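Local structure of GH127 beta-L-arabinofuranoside (4QK0) at residues Q251-V256 against Q261-A266; R268-Y273 against V341-R346; G308-S313 against E317-D322. The protein probably hydrolyses beta-L-arabinofuranosides, releasing L-arabinose, as a two-chain glycoside hydrolase of family 127. All coordinates share one frame; numbering follows the deposited sequence.

The three contacts are neighbours within the GH127 catalytic domain, their centres about 12 to 15 Å apart, and together show a loop, a small two-stranded sheet and a pair of helices joined through helix 266-283. Interactions 1 and 3 share the sheet: Gly-264 O probably accepts a hydrogen bond from Phe-319 N at 2.9 Å, and His-265 NE2 probably bonds Glu-317 OE2, also at 2.9 Å. The strand of interaction 1 runs directly into helix 266-283 of interaction 2, and Gln-251 NE2 lies 3.4 Å from Ala-269 CB. Interaction 3 reaches the same helix through Val-310 CG2, 3.8 Å from Leu-270 CD1.

Interaction 1 of 3, residues Q251-V256 against Q261-A266; sequences QAHIPV and QAVGHA
Gln-251 and Gly-264 bring their CA atoms to 6.3 Å where the irregular segment 251-256 meets the loop and brief strand of 261-266. The contact turns on one carboxamide nitrogen. Bent at its second torsion (chi2 84°), the side chain of Gln-251 spends both N-H groups on backbone carbonyls. The bond from Gln-251 NE2 to Val-263 O, 2.8 Å, is nearly straight (174°), using a carbonyl lone pair and staying in the plane of the amide; that from NE2 to His-265 O, 2.9 Å, is bent to 133° and tilted from both planes. A leucine here has no such donors, and the carbonyls of Val-263 and His-265 would probably lose the clamp that ties them to this loop. A second, looser touch pairs His-253 CE1 with Val-263 CG2, 3.6 Å apart and approaching from opposite directions. At the ring's edge a water joins His-253 NE2, at 3.2 Å, to Gln-261 O, to which it donates. Gln-192 NE2 bonds OE1 of the same amide, Arg-268 of helix 266-283 packs beside it, and strand 264-265 pairs with strand 318-319 and leads straight into that helix, with His-265 at its N-cap.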
loop_
_atom_site.group_PDB
_atom_site.type_symbol
_atom_site.label_atom_id
_atom_site.label_comp_id
_atom_site.label_asym_id
_atom_site.label_seq_id
_atom_site.Cartn_x
_atom_site.Cartn_y
_atom_site.Cartn_z
ATOM N N GLN A 251 -11.822 19.754 -2.195
ATOM C CA GLN A 251 -13.069 19.932 -1.451
ATOM C C GLN A 251 -13.982 20.983 -2.124
ATOM O O GLN A 251 -14.631 21.768 -1.449
ATOM C CB GLN A 251 -12.805 20.299 0.022
ATOM C CG GLN A 251 -11.951 19.268 0.767
ATOM C CD GLN A 251 -10.441 19.447 0.577
ATOM O OE1 GLN A 251 -9.969 20.549 0.271
ATOM N NE2 GLN A 251 -9.688 18.370 0.760
ATOM N N ALA A 252 -14.013 20.930 -3.445
ATOM C CA ALA A 252 -14.802 21.776 -4.271
ATOM C C ALA A 252 -15.809 20.964 -5.071
ATOM O O ALA A 252 -16.252 21.403 -6.128
ATOM C CB ALA A 252 -13.910 22.559 -5.205
ATOM N N HIS A 253 -16.205 19.794 -4.557
ATOM C CA HIS A 253 -17.136 18.874 -5.242
ATOM C C HIS A 253 -18.601 19.270 -4.992
ATOM O O HIS A 253 -19.455 19.115 -5.863
ATOM C CB HIS A 253 -16.895 17.418 -4.826
ATOM C CG HIS A 253 -16.866 17.209 -3.348
ATOM N ND1 HIS A 253 -16.001 17.892 -2.522
ATOM C CD2 HIS A 253 -17.533 16.335 -2.550
ATOM C CE1 HIS A 253 -16.181 17.496 -1.271
ATOM N NE2 HIS A 253 -17.111 16.556 -1.261
ATOM N N ILE A 254 -18.866 19.806 -3.815
ATOM C CA ILE A 254 -20.187 20.267 -3.408
ATOM C C ILE A 254 -20.006 21.388 -2.389
ATOM O O ILE A 254 -18.950 21.531 -1.818
ATOM C CB ILE A 254 -21.011 19.140 -2.718
ATOM C CG1 ILE A 254 -20.306 18.659 -1.434
ATOM C CG2 ILE A 254 -21.264 17.992 -3.668
ATOM C CD1 ILE A 254 -20.894 17.380 -0.836
ATOM N N PRO A 255 -21.064 22.149 -2.116
ATOM C CA PRO A 255 -20.893 23.250 -1.223
ATOM C C PRO A 255 -20.513 22.805 0.170
ATOM O O PRO A 255 -20.884 21.718 0.595
ATOM C CB PRO A 255 -22.272 23.956 -1.271
ATOM C CG PRO A 255 -22.823 23.626 -2.640
ATOM C CD PRO A 255 -22.359 22.195 -2.839
ATOM N N VAL A 256 -19.816 23.671 0.898
ATOM C CA VAL A 256 -19.210 23.237 2.138
ATOM C C VAL A 256 -20.220 22.747 3.170
ATOM O O VAL A 256 -19.924 21.787 3.867
ATOM C CB VAL A 256 -18.308 24.273 2.783
ATOM C CG1 VAL A 256 -17.194 24.642 1.811
ATOM C CG2 VAL A 256 -19.088 25.502 3.207
ATOM N N GLN A 261 -18.376 14.421 5.234
ATOM C CA GLN A 261 -17.118 13.697 5.448
ATOM C C GLN A 261 -15.952 14.492 4.972
ATOM O O GLN A 261 -16.018 15.177 3.952
ATOM C CB GLN A 261 -17.055 12.362 4.677
ATOM C CG GLN A 261 -17.976 11.285 5.210
ATOM C CD GLN A 261 -19.375 11.481 4.686
ATOM O OE1 GLN A 261 -19.552 11.907 3.555
ATOM N NE2 GLN A 261 -20.368 11.160 5.495
ATOM N N ALA A 262 -14.857 14.330 5.683
ATOM C CA ALA A 262 -13.570 14.817 5.220
ATOM C C ALA A 262 -13.123 13.964 4.055
ATOM O O ALA A 262 -13.166 12.744 4.115
ATOM C CB ALA A 262 -12.554 14.743 6.329
ATOM N N VAL A 263 -12.775 14.636 2.970
ATOM C CA VAL A 263 -12.271 14.018 1.749
ATOM C C VAL A 263 -11.133 14.865 1.206
ATOM O O VAL A 263 -10.995 16.050 1.548
ATOM C CB VAL A 263 -13.351 13.900 0.664
ATOM C CG1 VAL A 263 -14.539 13.090 1.173
ATOM C CG2 VAL A 263 -13.838 15.259 0.214
ATOM N N GLY A 264 -10.364 14.276 0.310
ATOM C CA GLY A 264 -9.369 14.970 -0.449
ATOM C C GLY A 264 -8.114 15.258 0.321
ATOM O O GLY A 264 -7.833 14.658 1.333
ATOM N N HIS A 265 -7.353 16.204 -0.212
ATOM C CA HIS A 265 -6.065 16.602 0.355
ATOM C C HIS A 265 -6.268 17.155 1.757
ATOM O O HIS A 265 -7.099 18.055 1.951
ATOM C CB HIS A 265 -5.473 17.680 -0.576
ATOM C CG HIS A 265 -4.067 18.024 -0.273
ATOM N ND1 HIS A 265 -3.719 18.917 0.714
ATOM C CD2 HIS A 265 -2.904 17.581 -0.811
ATOM C CE1 HIS A 265 -2.402 18.989 0.787
ATOM N NE2 HIS A 265 -1.887 18.181 -0.123
ATOM N N ALA A 266 -5.492 16.657 2.724
ATOM C CA ALA A 266 -5.754 16.911 4.093
ATOM C C ALA A 266 -5.456 18.330 4.540
ATOM O O ALA A 266 -6.228 18.866 5.320
ATOM C CB ALA A 266 -5.034 15.948 4.990
HETATM O O HOH W 1 -17.571 15.606 1.734
#

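Interaction 2 of 3, residues R268-Y273 against V341-R346; sequences RALYMY and VFWTRR
Leu-270 and Trp-343, whose CA atoms lie 6.6 Å apart, mark where helices 266-283 and 334-350 come together; the segment axes approach to 8.8 Å and run nearly parallel, crossing at 18°. Such a pairing is consistent with the six-hairpin helical barrel of this clan, in which neighbouring helices of one ring run the same way. Trp-343 is the centre of the interface. With CG anti to the backbone N (chi1 -174°), its indole reaches across to the other helix. Tyr-273 CB sits over one face of the ring in a CH-pi contact, 3.7 Å from the centroid of the five-membered ring of Trp-343. Farther out, the phenol ring of Tyr-273 meets the six-membered ring of Trp-343 obliquely, planes 45° apart, and Tyr-273 CD2 comes to 3.6 Å from Trp-343 CH2. Leu-270 crosses the indole at about a right angle and sets its CD2 methyl 3.5 Å from Trp-343 CE3. A lighter apolar contact adds to this: Tyr-271 and Phe-342 lie side by side, pointing the same way, and Tyr-271 CE1 reaches the edge of the phenylalanine ring, 4.1 Å from Phe-342 CD2. Trp-296 meets Trp-343 edge-to-face, while Arg-419 of helix 413-422 packs on both Tyr-271 and Phe-342. No hydrogen bond joins the two segments. Their cohesion therefore rests on dispersion and on complementary shape, supplied by aromatic rings and one leucine, while a charged neighbour, Arg-346, takes its guanidinium group to salt bridges with Glu-203 and Glu-349. The indole, set against Tyr-273 CB and a Leu-270 methyl, probably does much to set the helix spacing here.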
loop_
_atom_site.group_PDB
_atom_site.type_symbol
_atom_site.label_atom_id
_atom_site.label_comp_id
_atom_site.label_asym_id
_atom_site.label_seq_id
_atom_site.Cartn_x
_atom_site.Cartn_y
_atom_site.Cartn_z
ATOM N N ARG A 268 -5.380 21.084 2.654
ATOM C CA ARG A 268 -6.397 21.866 2.000
ATOM C C ARG A 268 -7.695 21.812 2.817
ATOM O O ARG A 268 -8.311 22.859 3.131
ATOM C CB ARG A 268 -6.675 21.359 0.605
ATOM C CG ARG A 268 -5.670 21.801 -0.430
ATOM C CD ARG A 268 -5.990 21.228 -1.827
ATOM N NE ARG A 268 -5.136 21.765 -2.874
ATOM C CZ ARG A 268 -3.853 21.452 -3.043
ATOM N NH1 ARG A 268 -3.271 20.581 -2.257
ATOM N NH2 ARG A 268 -3.148 22.062 -3.976
ATOM N N ALA A 269 -8.102 20.614 3.207
ATOM C CA ALA A 269 -9.351 20.458 3.921
ATOM C C ALA A 269 -9.317 21.201 5.248
ATOM O O ALA A 269 -10.307 21.844 5.628
ATOM C CB ALA A 269 -9.661 18.979 4.154
ATOM N N LEU A 270 -8.242 21.014 5.996
ATOM C CA LEU A 270 -8.212 21.539 7.328
ATOM C C LEU A 270 -8.072 23.082 7.321
ATOM O O LEU A 270 -8.602 23.719 8.203
ATOM C CB LEU A 270 -7.095 20.916 8.122
ATOM C CG LEU A 270 -7.219 19.409 8.397
ATOM C CD1 LEU A 270 -5.985 18.941 9.096
ATOM C CD2 LEU A 270 -8.385 19.026 9.225
ATOM N N TYR A 271 -7.388 23.642 6.331
ATOM C CA TYR A 271 -7.375 25.080 6.168
ATOM C C TYR A 271 -8.788 25.614 5.863
ATOM O O TYR A 271 -9.186 26.668 6.344
ATOM C CB TYR A 271 -6.426 25.508 5.054
ATOM C CG TYR A 271 -4.967 25.533 5.371
ATOM C CD1 TYR A 271 -4.464 25.096 6.587
ATOM C CD2 TYR A 271 -4.050 26.030 4.428
ATOM C CE1 TYR A 271 -3.082 25.120 6.869
ATOM C CE2 TYR A 271 -2.675 26.025 4.700
ATOM C CZ TYR A 271 -2.197 25.567 5.912
ATOM O OH TYR A 271 -0.836 25.581 6.196
HETATM N N MSE A 272 -9.535 24.871 5.072
HETATM C CA MSE A 272 -10.892 25.243 4.750
HETATM C C MSE A 272 -11.735 25.175 5.989
HETATM O O MSE A 272 -12.477 26.114 6.287
HETATM C CB MSE A 272 -11.521 24.386 3.678
HETATM C CG MSE A 272 -12.887 24.920 3.207
HETATM SE SE MSE A 272 -13.649 23.756 1.835
HETATM C CE MSE A 272 -13.951 22.264 3.065
ATOM N N TYR A 273 -11.606 24.112 6.755
ATOM C CA TYR A 273 -12.402 23.994 7.953
ATOM C C TYR A 273 -12.071 25.075 8.920
ATOM O O TYR A 273 -12.925 25.510 9.713
ATOM C CB TYR A 273 -12.249 22.639 8.633
ATOM C CG TYR A 273 -12.475 21.411 7.717
ATOM C CD1 TYR A 273 -13.279 21.461 6.600
ATOM C CD2 TYR A 273 -11.849 20.205 8.015
ATOM C CE1 TYR A 273 -13.480 20.341 5.805
ATOM C CE2 TYR A 273 -12.052 19.080 7.221
ATOM C CZ TYR A 273 -12.850 19.157 6.115
ATOM O OH TYR A 273 -13.014 18.025 5.361
ATOM N N VAL A 341 -4.044 21.731 14.352
ATOM C CA VAL A 341 -3.907 22.608 15.499
ATOM C C VAL A 341 -4.626 23.960 15.242
ATOM O O VAL A 341 -5.351 24.449 16.114
ATOM C CB VAL A 341 -2.447 22.860 15.837
ATOM C CG1 VAL A 341 -2.321 23.931 16.938
ATOM C CG2 VAL A 341 -1.789 21.558 16.303
ATOM N N PHE A 342 -4.411 24.545 14.075
ATOM C CA PHE A 342 -5.068 25.810 13.724
ATOM C C PHE A 342 -6.592 25.646 13.811
ATOM O O PHE A 342 -7.279 26.526 14.322
ATOM C CB PHE A 342 -4.736 26.321 12.324
ATOM C CG PHE A 342 -3.269 26.574 12.057
ATOM C CD1 PHE A 342 -2.393 26.962 13.063
ATOM C CD2 PHE A 342 -2.769 26.438 10.768
ATOM C CE1 PHE A 342 -1.043 27.206 12.784
ATOM C CE2 PHE A 342 -1.409 26.695 10.477
ATOM C CZ PHE A 342 -0.552 27.089 11.492
ATOM N N TRP A 343 -7.100 24.553 13.275
ATOM C CA TRP A 343 -8.524 24.297 13.272
ATOM C C TRP A 343 -9.055 24.246 14.691
ATOM O O TRP A 343 -10.058 24.898 14.989
ATOM C CB TRP A 343 -8.811 22.999 12.590
ATOM C CG TRP A 343 -10.238 22.714 12.401
ATOM C CD1 TRP A 343 -11.269 23.613 12.398
ATOM C CD2 TRP A 343 -10.824 21.444 12.096
ATOM N NE1 TRP A 343 -12.441 22.974 12.117
ATOM C CE2 TRP A 343 -12.205 21.650 11.912
ATOM C CE3 TRP A 343 -10.306 20.160 11.920
ATOM C CZ2 TRP A 343 -13.105 20.595 11.604
ATOM C CZ3 TRP A 343 -11.191 19.111 11.614
ATOM C CH2 TRP A 343 -12.570 19.335 11.446
ATOM N N THR A 344 -8.362 23.543 15.575
ATOM C CA THR A 344 -8.850 23.383 16.928
ATOM C C THR A 344 -9.008 24.737 17.621
ATOM O O THR A 344 -9.913 24.953 18.413
ATOM C CB THR A 344 -7.929 22.504 17.802
ATOM O OG1 THR A 344 -6.607 23.067 17.837
ATOM C CG2 THR A 344 -7.842 21.085 17.232
ATOM N N ARG A 345 -8.093 25.633 17.363
ATOM C CA ARG A 345 -8.162 26.925 17.973
ATOM C C ARG A 345 -9.445 27.672 17.574
ATOM O O ARG A 345 -10.022 28.307 18.400
ATOM C CB ARG A 345 -6.926 27.738 17.633
ATOM C CG ARG A 345 -6.706 28.914 18.575
ATOM C CD ARG A 345 -5.576 29.740 18.024
ATOM N NE ARG A 345 -5.468 31.051 18.624
ATOM C CZ ARG A 345 -4.599 31.971 18.221
ATOM N NH1 ARG A 345 -3.751 31.720 17.222
ATOM N NH2 ARG A 345 -4.571 33.147 18.820
ATOM N N ARG A 346 -9.845 27.627 16.306
ATOM C CA ARG A 346 -11.086 28.230 15.886
ATOM C C ARG A 346 -12.289 27.485 16.424
ATOM O O ARG A 346 -13.343 28.098 16.672
ATOM C CB ARG A 346 -11.193 28.297 14.372
ATOM C CG ARG A 346 -10.178 29.226 13.741
ATOM C CD ARG A 346 -10.354 30.657 14.207
ATOM N NE ARG A 346 -9.677 31.625 13.357
ATOM C CZ ARG A 346 -9.715 32.947 13.532
ATOM N NH1 ARG A 346 -10.410 33.459 14.533
ATOM N NH2 ARG A 346 -9.030 33.771 12.716
#

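Interaction 3 of 3, residues G308-S313 against E317-D322; sequences GGVGSS and ESFTFD
Glu-317 CA lies 3.3 Å from Ser-313 O beside a single antiparallel, hydrogen-bonded bridge, Ser-313 with Ser-318, that carries two beta bulges. Glu-317 and Ser-318 together face Ser-313 as a G1 bulge, whereas Ser-312 and Ser-313 face Ser-318 as a classic bulge. The side chain of Glu-317 starts away from 308-313, and its carboxylate bonds Tyr-331 OH and His-265 NE2. Ser-318 carries the bridge: its N donates to Ser-313 O at 3.0 Å, and its O receives two backbone bonds, from Ser-313 N in the carbonyl plane and from Ser-312 N tilted 32° out of it. Gly-311 CA adds a CA-H...O contact, 3.4 Å from the same Ser-318 O, so that one carbonyl gathers three consecutive residues. Ser-318 OG turns to Phe-315 O. Phe-319 starts away from the other segment, but its ring swings back to bring CE1 within 4.0 Å of Val-310 CB, and also touches Ala-266 and Ala-269 of helix 266-283. Thr-320 points toward 308-313 and lays its CG2 3.6 Å from Ser-313 CB. Ser-312 OG, held between its backbone N and carbonyl carbon (chi1 60°), lies 2.6 Å from Thr-320 OG1, probably hydrogen-bonded; Thr-320 OG1 also bonds Asp-324 OD2. A water accepts from Thr-320 N at 2.9 Å while also bonding Ser-312 OG. At the dimer interface Arg-394 NH1 of the second subunit bonds Ser-312 O, and the Phe-321 ring meets Trp-388 of that subunit edge-to-face.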
loop_
_atom_site.group_PDB
_atom_site.type_symbol
_atom_site.label_atom_id
_atom_site.label_comp_id
_atom_site.label_asym_id
_atom_site.label_seq_id
_atom_site.Cartn_x
_atom_site.Cartn_y
_atom_site.Cartn_z
ATOM N N GLY A 308 -2.470 12.287 16.235
ATOM C CA GLY A 308 -2.967 13.535 15.696
ATOM C C GLY A 308 -2.668 13.681 14.215
ATOM O O GLY A 308 -3.018 14.652 13.604
ATOM N N GLY A 309 -2.115 12.650 13.591
ATOM C CA GLY A 309 -1.934 12.667 12.149
ATOM C C GLY A 309 -3.228 12.545 11.397
ATOM O O GLY A 309 -4.151 11.882 11.848
ATOM N N VAL A 310 -3.278 13.142 10.220
ATOM C CA VAL A 310 -4.406 12.974 9.339
ATOM C C VAL A 310 -3.903 12.846 7.920
ATOM O O VAL A 310 -2.904 13.464 7.526
ATOM C CB VAL A 310 -5.400 14.152 9.401
ATOM C CG1 VAL A 310 -6.178 14.154 10.699
ATOM C CG2 VAL A 310 -4.647 15.442 9.363
ATOM N N GLY A 311 -4.597 12.029 7.132
ATOM C CA GLY A 311 -4.174 11.732 5.769
ATOM C C GLY A 311 -3.671 10.294 5.735
ATOM O O GLY A 311 -2.620 10.002 6.266
ATOM N N SER A 312 -4.443 9.415 5.128
ATOM C CA SER A 312 -4.163 7.982 5.156
ATOM C C SER A 312 -3.699 7.441 3.802
ATOM O O SER A 312 -3.473 6.274 3.692
ATOM C CB SER A 312 -5.437 7.234 5.590
ATOM O OG SER A 312 -6.474 7.509 4.656
ATOM N N SER A 313 -3.630 8.280 2.790
ATOM C CA SER A 313 -3.250 7.879 1.461
ATOM C C SER A 313 -2.220 8.837 0.856
ATOM O O SER A 313 -2.468 10.029 0.763
ATOM C CB SER A 313 -4.466 7.797 0.548
ATOM O OG SER A 313 -4.121 7.686 -0.843
ATOM N N GLU A 317 -2.214 12.863 -0.974
ATOM C CA GLU A 317 -1.926 13.256 0.400
ATOM C C GLU A 317 -3.225 13.500 1.145
ATOM O O GLU A 317 -3.436 14.546 1.739
ATOM C CB GLU A 317 -1.028 14.492 0.412
ATOM C CG GLU A 317 0.106 14.404 -0.613
ATOM C CD GLU A 317 0.887 15.700 -0.708
ATOM O OE1 GLU A 317 2.020 15.781 -0.227
ATOM O OE2 GLU A 317 0.329 16.655 -1.241
ATOM N N SER A 318 -4.078 12.483 1.142
ATOM C CA SER A 318 -5.472 12.687 1.353
ATOM C C SER A 318 -6.111 11.796 2.399
ATOM O O SER A 318 -5.581 10.736 2.815
ATOM C CB SER A 318 -6.175 12.496 0.001
ATOM O OG SER A 318 -5.875 11.217 -0.505
ATOM N N PHE A 319 -7.279 12.266 2.833
ATOM C CA PHE A 319 -8.232 11.431 3.484
ATOM C C PHE A 319 -8.670 10.329 2.539
ATOM O O PHE A 319 -8.749 10.495 1.310
ATOM C CB PHE A 319 -9.445 12.238 3.874
ATOM C CG PHE A 319 -9.191 13.228 5.000
ATOM C CD1 PHE A 319 -9.034 12.800 6.286
ATOM C CD2 PHE A 319 -9.077 14.583 4.737
ATOM C CE1 PHE A 319 -8.805 13.698 7.322
ATOM C CE2 PHE A 319 -8.829 15.497 5.774
ATOM C CZ PHE A 319 -8.686 15.064 7.064
ATOM N N THR A 320 -8.981 9.185 3.129
ATOM C CA THR A 320 -9.703 8.139 2.423
ATOM C C THR A 320 -11.130 8.092 2.959
ATOM O O THR A 320 -12.036 8.665 2.355
ATOM C CB THR A 320 -8.999 6.780 2.536
ATOM O OG1 THR A 320 -8.744 6.440 3.910
ATOM C CG2 THR A 320 -7.688 6.878 1.799
ATOM N N PHE A 321 -11.373 7.294 3.997
ATOM C CA PHE A 321 -12.737 7.126 4.486
ATOM C C PHE A 321 -12.701 6.648 5.905
ATOM O O PHE A 321 -11.639 6.235 6.445
ATOM C CB PHE A 321 -13.555 6.181 3.539
ATOM C CG PHE A 321 -12.962 4.806 3.403
ATOM C CD1 PHE A 321 -13.288 3.799 4.327
ATOM C CD2 PHE A 321 -12.010 4.536 2.437
ATOM C CE1 PHE A 321 -12.692 2.540 4.269
ATOM C CE2 PHE A 321 -11.416 3.262 2.359
ATOM C CZ PHE A 321 -11.777 2.276 3.285
ATOM N N ASP A 322 -13.871 6.591 6.514
ATOM C CA ASP A 322 -13.957 6.220 7.925
ATOM C C ASP A 322 -13.217 4.949 8.314
ATOM O O ASP A 322 -13.392 3.895 7.717
ATOM C CB ASP A 322 -15.413 6.062 8.313
ATOM C CG ASP A 322 -16.201 7.398 8.211
ATOM O OD1 ASP A 322 -15.627 8.451 7.808
ATOM O OD2 ASP A 322 -17.409 7.361 8.508
HETATM O O HOH W 2 -8.747 9.225 6.003
#